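ESSC (Geobacillus thermodenitrificans, PDB 5FWH) is a component of the bacterial type VII secretion apparatus, its N-terminal part carrying forkhead-associated (FHA) domains that probably mediate protein-protein contacts. Local coordinates at residues K95-V100 with T189-P194. Sequence-based numbering, arbitrary orientation.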
loop_
_atom_site.group_PDB
_atom_site.type_symbol
_atom_site.label_atom_id
_atom_site.label_comp_id
_atom_site.label_asym_id
_atom_site.label_seq_id
_atom_site.Cartn_x
_atom_site.Cartn_y
_atom_site.Cartn_z
ATOM N N LYS A 95 3.387 -0.627 -13.200
ATOM C CA LYS A 95 4.688 -0.257 -12.674
ATOM C C LYS A 95 5.354 0.771 -13.569
ATOM O O LYS A 95 5.599 0.531 -14.764
ATOM C CB LYS A 95 5.570 -1.509 -12.527
ATOM C CG LYS A 95 6.685 -1.334 -11.497
ATOM C CD LYS A 95 7.429 -2.612 -11.143
ATOM C CE LYS A 95 8.471 -2.942 -12.189
ATOM N NZ LYS A 95 9.543 -1.914 -12.293
ATOM N N TYR A 96 5.646 1.925 -12.981
ATOM C CA TYR A 96 6.248 3.029 -13.652
ATOM C C TYR A 96 7.595 3.193 -13.033
ATOM O O TYR A 96 7.699 3.057 -11.833
ATOM C CB TYR A 96 5.468 4.285 -13.307
ATOM C CG TYR A 96 4.083 4.300 -13.780
ATOM C CD1 TYR A 96 3.090 3.736 -13.036
ATOM C CD2 TYR A 96 3.771 4.891 -15.012
ATOM C CE1 TYR A 96 1.813 3.720 -13.495
ATOM C CE2 TYR A 96 2.496 4.897 -15.471
ATOM C CZ TYR A 96 1.523 4.310 -14.711
ATOM O OH TYR A 96 0.248 4.317 -15.166
ATOM N N VAL A 97 8.589 3.583 -13.791
ATOM C CA VAL A 97 9.895 3.858 -13.200
ATOM C C VAL A 97 10.294 5.204 -13.669
ATOM O O VAL A 97 10.230 5.485 -14.822
ATOM C CB VAL A 97 10.977 2.814 -13.544
ATOM C CG1 VAL A 97 12.305 3.157 -12.859
ATOM C CG2 VAL A 97 10.495 1.448 -13.092
ATOM N N TYR A 98 10.648 6.057 -12.730
ATOM C CA TYR A 98 11.086 7.404 -13.023
ATOM C C TYR A 98 12.538 7.598 -12.700
ATOM O O TYR A 98 13.025 7.128 -11.641
ATOM C CB TYR A 98 10.267 8.425 -12.203
ATOM C CG TYR A 98 8.765 8.261 -12.476
ATOM C CD1 TYR A 98 8.182 8.667 -13.706
ATOM C CD2 TYR A 98 7.960 7.633 -11.553
ATOM C CE1 TYR A 98 6.821 8.493 -13.950
ATOM C CE2 TYR A 98 6.602 7.480 -11.786
ATOM C CZ TYR A 98 6.058 7.886 -13.002
ATOM O OH TYR A 98 4.708 7.683 -13.138
ATOM N N TYR A 99 13.183 8.372 -13.557
ATOM C CA TYR A 99 14.552 8.833 -13.361
ATOM C C TYR A 99 14.510 10.162 -12.609
ATOM O O TYR A 99 13.895 11.108 -13.066
ATOM C CB TYR A 99 15.293 8.936 -14.717
ATOM C CG TYR A 99 16.645 9.523 -14.567
ATOM C CD1 TYR A 99 17.644 8.784 -13.991
ATOM C CD2 TYR A 99 16.911 10.831 -14.928
ATOM C CE1 TYR A 99 18.906 9.315 -13.773
ATOM C CE2 TYR A 99 18.179 11.386 -14.728
ATOM C CZ TYR A 99 19.174 10.612 -14.161
ATOM O OH TYR A 99 20.432 11.100 -13.947
ATOM N N VAL A 100 15.136 10.203 -11.431
ATOM C CA VAL A 100 15.077 11.360 -10.565
ATOM C C VAL A 100 16.482 11.784 -10.112
ATOM O O VAL A 100 16.617 12.488 -9.128
ATOM C CB VAL A 100 14.162 11.124 -9.338
ATOM C CG1 VAL A 100 12.710 10.927 -9.762
ATOM C CG2 VAL A 100 14.639 9.934 -8.501
ATOM N N THR A 189 10.470 12.291 -15.230
ATOM C CA THR A 189 11.006 11.533 -16.392
ATOM C C THR A 189 10.813 10.016 -16.367
ATOM O O THR A 189 11.549 9.299 -15.671
ATOM C CB THR A 189 12.548 11.656 -16.515
ATOM O OG1 THR A 189 12.984 12.985 -16.289
ATOM C CG2 THR A 189 13.041 11.162 -17.907
ATOM N N GLU A 190 9.923 9.503 -17.205
ATOM C CA GLU A 190 9.803 8.068 -17.346
ATOM C C GLU A 190 11.076 7.492 -17.977
ATOM O O GLU A 190 11.599 8.069 -18.874
ATOM C CB GLU A 190 8.567 7.679 -18.158
ATOM C CG GLU A 190 7.474 6.981 -17.353
ATOM C CD GLU A 190 6.089 7.132 -17.998
ATOM O OE1 GLU A 190 6.037 7.360 -19.239
ATOM O OE2 GLU A 190 5.063 7.051 -17.271
ATOM N N THR A 191 11.583 6.386 -17.444
ATOM C CA THR A 191 12.734 5.678 -18.030
ATOM C C THR A 191 12.339 4.495 -18.910
ATOM O O THR A 191 13.239 3.822 -19.471
ATOM C CB THR A 191 13.664 5.115 -16.941
ATOM O OG1 THR A 191 13.140 3.875 -16.436
ATOM C CG2 THR A 191 13.799 6.084 -15.821
HETATM N N MSE A 192 11.016 4.282 -19.017
HETATM C CA MSE A 192 10.371 3.099 -19.585
HETATM C C MSE A 192 8.960 3.394 -19.993
HETATM O O MSE A 192 8.326 4.237 -19.356
HETATM C CB MSE A 192 10.060 2.160 -18.424
HETATM C CG MSE A 192 10.396 0.734 -18.770
HETATM SE SE MSE A 192 12.294 0.674 -18.289
HETATM C CE MSE A 192 12.098 0.196 -16.374
ATOM N N PRO A 193 8.413 2.668 -20.981
ATOM C CA PRO A 193 6.949 2.492 -21.028
ATOM C C PRO A 193 6.424 1.797 -19.743
ATOM O O PRO A 193 7.095 0.919 -19.210
ATOM C CB PRO A 193 6.739 1.567 -22.241
ATOM C CG PRO A 193 7.897 1.826 -23.117
ATOM C CD PRO A 193 9.048 2.243 -22.243
ATOM N N PRO A 194 5.242 2.176 -19.246
ATOM C CA PRO A 194 4.754 1.543 -18.005
ATOM C C PRO A 194 4.496 0.023 -18.109
ATOM O O PRO A 194 4.035 -0.431 -19.149
ATOM C CB PRO A 194 3.448 2.289 -17.735
ATOM C CG PRO A 194 3.638 3.623 -18.391
ATOM C CD PRO A 194 4.420 3.341 -19.620
HETATM O O HOH W 1 3.393 8.766 -15.076
#
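Residues 189-190 form a short, weakly bonded edge strand in a beta sheet of the FHA fold. It runs antiparallel to strand 94-99, on the side away from strand 175-180; 191-194 continue alongside as loop. Tyr98 and Glu190 form a non-hydrogen-bonded pair.

Two backbone hydrogen bonds hold the segments. Tyr99 N gives its hydrogen to Thr189 O at 2.8 Å, nearly along the carbonyl axis. Thr191 N reaches Val97 O at 3.1 Å; this bond is straight at the hydrogen (173°), but the donor sits above the carbonyl plane. Further along, the CA of Pro194 lies 3.5 Å from Lys95 O, a CA-H...O contact, and the backbones of Leu195 and Lys95 are hydrogen-bonded.

Apolar contacts fall on two faces. On one, the Val97 methyl CG2 meets the selenomethionine methyl CE of Met192. The Thr191 methyl CG2 packs 3.4 Å from Tyr99 CB. On the other face, Tyr96 and Tyr98 both have CG anti to the carbonyl carbon. Two apart on the strand and sharing this first torsion, their rings project the same way. The Pro194 ring crosses Tyr96 obliquely, its CG 3.4 Å from Tyr96 CE2.

Polar contacts involve Glu190 and the tyrosine hydroxyls. Tyr96 OH is hydrogen-bonded to Glu183 OE1 and Val184 N. An alanine at Tyr96 would probably loosen Pro194 and the 183-184 loop, since the ring contact and both hydroxyl bonds would go. The extended Glu190 side chain runs alongside both rings, with CG against Tyr98 CE1. Its carboxylate plane is tilted only 21° from the Tyr96 ring and 19° from the Tyr98 ring. OE2 meets the Tyr96 edge in plane, 3.4 Å from CD2. One water accepts from Tyr98 OH at 2.6 Å and donates to Glu190 OE2 at 3.2 Å.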